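Local coordinates for toxin 2A (Paenibacillus larvae, PDB 5URP), which probably transfers ADP-ribose from NAD+ to a target protein of the host cell, acting as a bacterial virulence factor, at residues K90-K98 and P171-V179. Residues are numbered along the deposited sequence; the frame is centred on the assembly and turned at random.
Sequences KALIKTKLK and PKGGNAGYV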
ATOM      1  N   LYS A  90      -4.713 -15.384  -6.239  1.00 27.83           N
ATOM      2  CA  LYS A  90      -3.928 -16.576  -6.521  1.00 27.67           C
ATOM      3  C   LYS A  90      -2.502 -16.219  -6.892  1.00 28.35           C
ATOM      4  O   LYS A  90      -1.575 -16.965  -6.569  1.00 27.92           O
ATOM      5  CB  LYS A  90      -4.625 -17.365  -7.630  1.00 30.69           C
ATOM      6  CG  LYS A  90      -3.986 -18.647  -8.116  1.00 43.65           C
ATOM      7  CD  LYS A  90      -4.972 -19.440  -9.005  1.00 47.78           C
ATOM      8  CE  LYS A  90      -5.411 -18.704 -10.290  1.00 48.88           C
ATOM      9  NZ  LYS A  90      -4.483 -18.881 -11.471  1.00 43.11           N
ATOM     10  N   ALA A  91      -2.302 -15.079  -7.570  1.00 23.71           N
ATOM     11  CA  ALA A  91      -0.959 -14.652  -7.918  1.00 24.15           C
ATOM     12  C   ALA A  91      -0.161 -14.226  -6.690  1.00 21.70           C
ATOM     13  O   ALA A  91       1.041 -14.509  -6.597  1.00 22.18           O
ATOM     14  CB  ALA A  91      -1.037 -13.500  -8.942  1.00 24.99           C
ATOM     15  N   LEU A  92      -0.773 -13.511  -5.755  1.00 28.60           N
ATOM     16  CA  LEU A  92       0.033 -12.962  -4.673  1.00 26.53           C
ATOM     17  C   LEU A  92       0.497 -14.016  -3.671  1.00 25.51           C
ATOM     18  O   LEU A  92       1.513 -13.798  -3.015  1.00 26.17           O
ATOM     19  CB  LEU A  92      -0.735 -11.867  -3.961  1.00 25.73           C
ATOM     20  CG  LEU A  92      -0.971 -10.619  -4.824  1.00 23.63           C
ATOM     21  CD1 LEU A  92      -1.906  -9.641  -4.112  1.00 25.36           C
ATOM     22  CD2 LEU A  92       0.313  -9.859  -5.222  1.00 25.67           C
ATOM     23  N   ILE A  93      -0.191 -15.152  -3.555  1.00 30.53           N
ATOM     24  CA  ILE A  93       0.307 -16.199  -2.650  1.00 35.03           C
ATOM     25  C   ILE A  93       1.448 -17.000  -3.252  1.00 31.59           C
ATOM     26  O   ILE A  93       2.021 -17.866  -2.574  1.00 31.06           O
ATOM     27  CB  ILE A  93      -0.843 -17.111  -2.184  1.00 35.05           C
ATOM     28  CG1 ILE A  93      -1.507 -17.839  -3.356  1.00 32.73           C
ATOM     29  CG2 ILE A  93      -1.828 -16.256  -1.400  1.00 37.14           C
ATOM     30  CD1 ILE A  93      -2.588 -18.821  -2.929  1.00 35.44           C
ATOM     31  N   LYS A  94       1.841 -16.703  -4.481  1.00 23.96           N
ATOM     32  CA  LYS A  94       2.970 -17.352  -5.123  1.00 26.16           C
ATOM     33  C   LYS A  94       4.307 -16.680  -4.820  1.00 25.36           C
ATOM     34  O   LYS A  94       5.319 -17.057  -5.418  1.00 37.03           O
ATOM     35  CB  LYS A  94       2.766 -17.390  -6.631  1.00 27.60           C
ATOM     36  CG  LYS A  94       1.498 -18.107  -7.051  1.00 28.12           C
ATOM     37  CD  LYS A  94       1.463 -18.277  -8.546  1.00 31.40           C
ATOM     38  CE  LYS A  94       0.226 -19.031  -8.985  1.00 31.90           C
ATOM     39  NZ  LYS A  94       0.195 -19.258 -10.457  1.00 34.27           N
ATOM     40  N   THR A  95       4.351 -15.699  -3.940  1.00 36.32           N
ATOM     41  CA  THR A  95       5.651 -15.158  -3.601  1.00 35.48           C
ATOM     42  C   THR A  95       5.712 -14.866  -2.112  1.00 34.24           C
ATOM     43  O   THR A  95       4.704 -14.802  -1.418  1.00 36.58           O
ATOM     44  CB  THR A  95       5.975 -13.947  -4.476  1.00 43.97           C
ATOM     45  OG1 THR A  95       7.377 -13.608  -4.354  1.00 39.85           O
ATOM     46  CG2 THR A  95       5.037 -12.789  -4.131  1.00 35.02           C
ATOM     47  N   LYS A  96       6.935 -14.807  -1.619  1.00 33.63           N
ATOM     48  CA  LYS A  96       7.231 -14.685  -0.203  1.00 32.84           C
ATOM     49  C   LYS A  96       8.494 -13.847  -0.113  1.00 32.15           C
ATOM     50  O   LYS A  96       9.450 -14.105  -0.849  1.00 33.61           O
ATOM     51  CB  LYS A  96       7.458 -16.068   0.448  1.00 35.21           C
ATOM     52  CG  LYS A  96       6.319 -16.580   1.298  1.00 35.40           C
ATOM     53  CD  LYS A  96       6.733 -17.792   2.101  1.00 37.85           C
ATOM     54  CE  LYS A  96       5.748 -18.076   3.201  1.00 50.25           C
ATOM     55  NZ  LYS A  96       4.635 -18.922   2.685  1.00 62.88           N
ATOM     56  N   LEU A  97       8.508 -12.867   0.778  1.00 30.29           N
ATOM     57  CA  LEU A  97       9.690 -12.022   0.913  1.00 29.90           C
ATOM     58  C   LEU A  97      10.829 -12.813   1.528  1.00 32.05           C
ATOM     59  O   LEU A  97      10.646 -13.473   2.551  1.00 32.80           O
ATOM     60  CB  LEU A  97       9.411 -10.806   1.790  1.00 27.76           C
ATOM     61  CG  LEU A  97       8.432  -9.802   1.197  1.00 25.86           C
ATOM     62  CD1 LEU A  97       8.271  -8.659   2.187  1.00 27.77           C
ATOM     63  CD2 LEU A  97       8.917  -9.319  -0.170  1.00 30.85           C
ATOM     64  N   LYS A  98      12.010 -12.708   0.908  1.00 33.90           N
ATOM     65  CA  LYS A  98      13.229 -13.256   1.492  1.00 37.28           C
ATOM     66  C   LYS A  98      13.728 -12.413   2.660  1.00 35.01           C
ATOM     67  O   LYS A  98      14.323 -12.952   3.594  1.00 36.84           O
ATOM     68  CB  LYS A  98      14.332 -13.366   0.425  1.00 46.25           C
ATOM     69  CG  LYS A  98      15.613 -14.027   0.945  1.00 55.74           C
ATOM     70  CD  LYS A  98      16.631 -14.300  -0.157  1.00 64.74           C
ATOM     71  CE  LYS A  98      18.038 -14.496   0.428  1.00 72.32           C
ATOM     72  NZ  LYS A  98      19.002 -15.181  -0.502  1.00 76.20           N
ATOM     73  N   PRO A 171       7.043  -8.215   7.138  1.00 26.56           N
ATOM     74  CA  PRO A 171       8.004  -9.186   7.668  1.00 26.83           C
ATOM     75  C   PRO A 171       8.491 -10.180   6.628  1.00 26.29           C
ATOM     76  O   PRO A 171       7.794 -10.518   5.671  1.00 26.05           O
ATOM     77  CB  PRO A 171       7.203  -9.912   8.756  1.00 29.53           C
ATOM     78  CG  PRO A 171       5.772  -9.771   8.352  1.00 28.55           C
ATOM     79  CD  PRO A 171       5.691  -8.388   7.703  1.00 27.77           C
ATOM     80  N   LYS A 172       9.708 -10.673   6.846  1.00 28.86           N
ATOM     81  CA  LYS A 172      10.225 -11.750   6.021  1.00 29.54           C
ATOM     82  C   LYS A 172       9.216 -12.892   6.018  1.00 30.12           C
ATOM     83  O   LYS A 172       8.596 -13.188   7.044  1.00 30.19           O
ATOM     84  CB  LYS A 172      11.584 -12.224   6.554  1.00 30.32           C
ATOM     85  CG  LYS A 172      12.113 -13.538   5.924  1.00 35.92           C
ATOM     86  CD  LYS A 172      13.442 -13.916   6.533  1.00 54.72           C
ATOM     87  CE  LYS A 172      14.026 -15.148   5.859  1.00 58.22           C
ATOM     88  NZ  LYS A 172      15.484 -15.152   6.059  1.00 58.21           N
ATOM     89  N   GLY A 173       9.062 -13.530   4.860  1.00 31.10           N
ATOM     90  CA  GLY A 173       8.067 -14.573   4.694  1.00 32.44           C
ATOM     91  C   GLY A 173       6.687 -14.059   4.343  1.00 30.52           C
ATOM     92  O   GLY A 173       5.785 -14.868   4.072  1.00 31.11           O
ATOM     93  N   GLY A 174       6.481 -12.747   4.373  1.00 26.08           N
ATOM     94  CA  GLY A 174       5.183 -12.196   4.047  1.00 25.50           C
ATOM     95  C   GLY A 174       4.898 -12.260   2.565  1.00 25.91           C
ATOM     96  O   GLY A 174       5.801 -12.352   1.728  1.00 27.33           O
ATOM     97  N   ASN A 175       3.611 -12.213   2.222  1.00 26.72           N
ATOM     98  CA  ASN A 175       3.206 -12.196   0.817  1.00 26.36           C
ATOM     99  C   ASN A 175       3.183 -10.740   0.364  1.00 28.82           C
ATOM    100  O   ASN A 175       2.454  -9.924   0.924  1.00 27.47           O
ATOM    101  CB  ASN A 175       1.831 -12.832   0.602  1.00 27.41           C
ATOM    102  CG  ASN A 175       1.755 -14.327   0.994  1.00 32.25           C
ATOM    103  OD1 ASN A 175       0.915 -14.705   1.804  1.00 35.47           O
ATOM    104  ND2 ASN A 175       2.585 -15.172   0.385  1.00 28.62           N
ATOM    105  N   ALA A 176       3.985 -10.430  -0.640  1.00 22.50           N
ATOM    106  CA  ALA A 176       4.007  -9.113  -1.271  1.00 21.24           C
ATOM    107  C   ALA A 176       4.737  -9.286  -2.583  1.00 22.77           C
ATOM    108  O   ALA A 176       5.756  -9.976  -2.630  1.00 25.28           O
ATOM    109  CB  ALA A 176       4.701  -8.090  -0.375  1.00 25.03           C
ATOM    110  N   GLY A 177       4.209  -8.676  -3.647  1.00 20.82           N
ATOM    111  CA  GLY A 177       4.727  -8.905  -4.975  1.00 21.05           C
ATOM    112  C   GLY A 177       5.239  -7.627  -5.578  1.00 23.52           C
ATOM    113  O   GLY A 177       4.531  -6.616  -5.549  1.00 22.57           O
ATOM    114  N   TYR A 178       6.430  -7.676  -6.155  1.00 21.76           N
ATOM    115  CA  TYR A 178       7.009  -6.511  -6.818  1.00 23.56           C
ATOM    116  C   TYR A 178       6.469  -6.505  -8.240  1.00 23.07           C
ATOM    117  O   TYR A 178       6.874  -7.333  -9.054  1.00 22.79           O
ATOM    118  CB  TYR A 178       8.526  -6.588  -6.814  1.00 22.35           C
ATOM    119  CG  TYR A 178       9.172  -5.390  -7.447  1.00 23.09           C
ATOM    120  CD1 TYR A 178       9.100  -4.147  -6.832  1.00 22.33           C
ATOM    121  CD2 TYR A 178       9.847  -5.494  -8.650  1.00 22.35           C
ATOM    122  CE1 TYR A 178       9.707  -3.013  -7.406  1.00 22.92           C
ATOM    123  CE2 TYR A 178      10.455  -4.359  -9.244  1.00 22.43           C
ATOM    124  CZ  TYR A 178      10.378  -3.138  -8.602  1.00 21.97           C
ATOM    125  OH  TYR A 178      10.990  -2.046  -9.182  1.00 24.67           O
ATOM    126  N   VAL A 179       5.558  -5.570  -8.545  1.00 19.69           N
ATOM    127  CA  VAL A 179       4.846  -5.613  -9.813  1.00 20.05           C
ATOM    128  C   VAL A 179       5.354  -4.595 -10.836  1.00 19.97           C
ATOM    129  O   VAL A 179       4.836  -4.585 -11.951  1.00 21.89           O
ATOM    130  CB  VAL A 179       3.321  -5.442  -9.612  1.00 19.83           C
ATOM    131  CG1 VAL A 179       2.734  -6.572  -8.724  1.00 20.08           C
ATOM    132  CG2 VAL A 179       2.975  -4.077  -9.039  1.00 20.20           C
TER
HETATM  133  O   HOH W   1       3.467 -18.215  -0.503  1.00 36.14           O
HETATM  134  O   HOH W   2       8.109 -11.238  -3.532  1.00 32.17           O
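With CG beside the backbone N and opposite the carbonyl carbon (chi1 -62°), Asn175 turns its amide to the loop 93-98; Leu97, with a like chi1 of -67°, sends its isobutyl group the other way, into the segment 171-179. Here, in an ADP-ribosyltransferase exoenzyme fold, the link between helix 79-92 and strand 101-107 runs antiparallel to the link between strands 164-170 and 177-178. The amide of Asn175 acts as a surrogate for main chain: ND2 donates to Thr95 O at 2.8 Å, and the acceptor lies 3° out of the amide plane. Further along, Leu97 N donates to Gly174 O at 2.9 Å, and Gly173 N returns a bond to Leu97 O at 2.8 Å. Gly173 is the third residue of a type II turn, Pro171 to Gly174, closed by Gly174 N donating to Pro171 O; at its positive phi a CB would press on the preceding carbonyl oxygen. Leu97, buried, brings CG to 4.4 Å from CB of the small Ala176, which also packs on Met191 and Leu193 of strand 190-193. The lysines lie at the more open margin, where long chains can lend methylenes to the contact: Lys96 passes CG and CE over Gly173 O. Where the type I turn from Leu92 ends, Thr95 OG1 and Ala176 O share one water, which lies 2.8 Å from Ala176 O and donates to it.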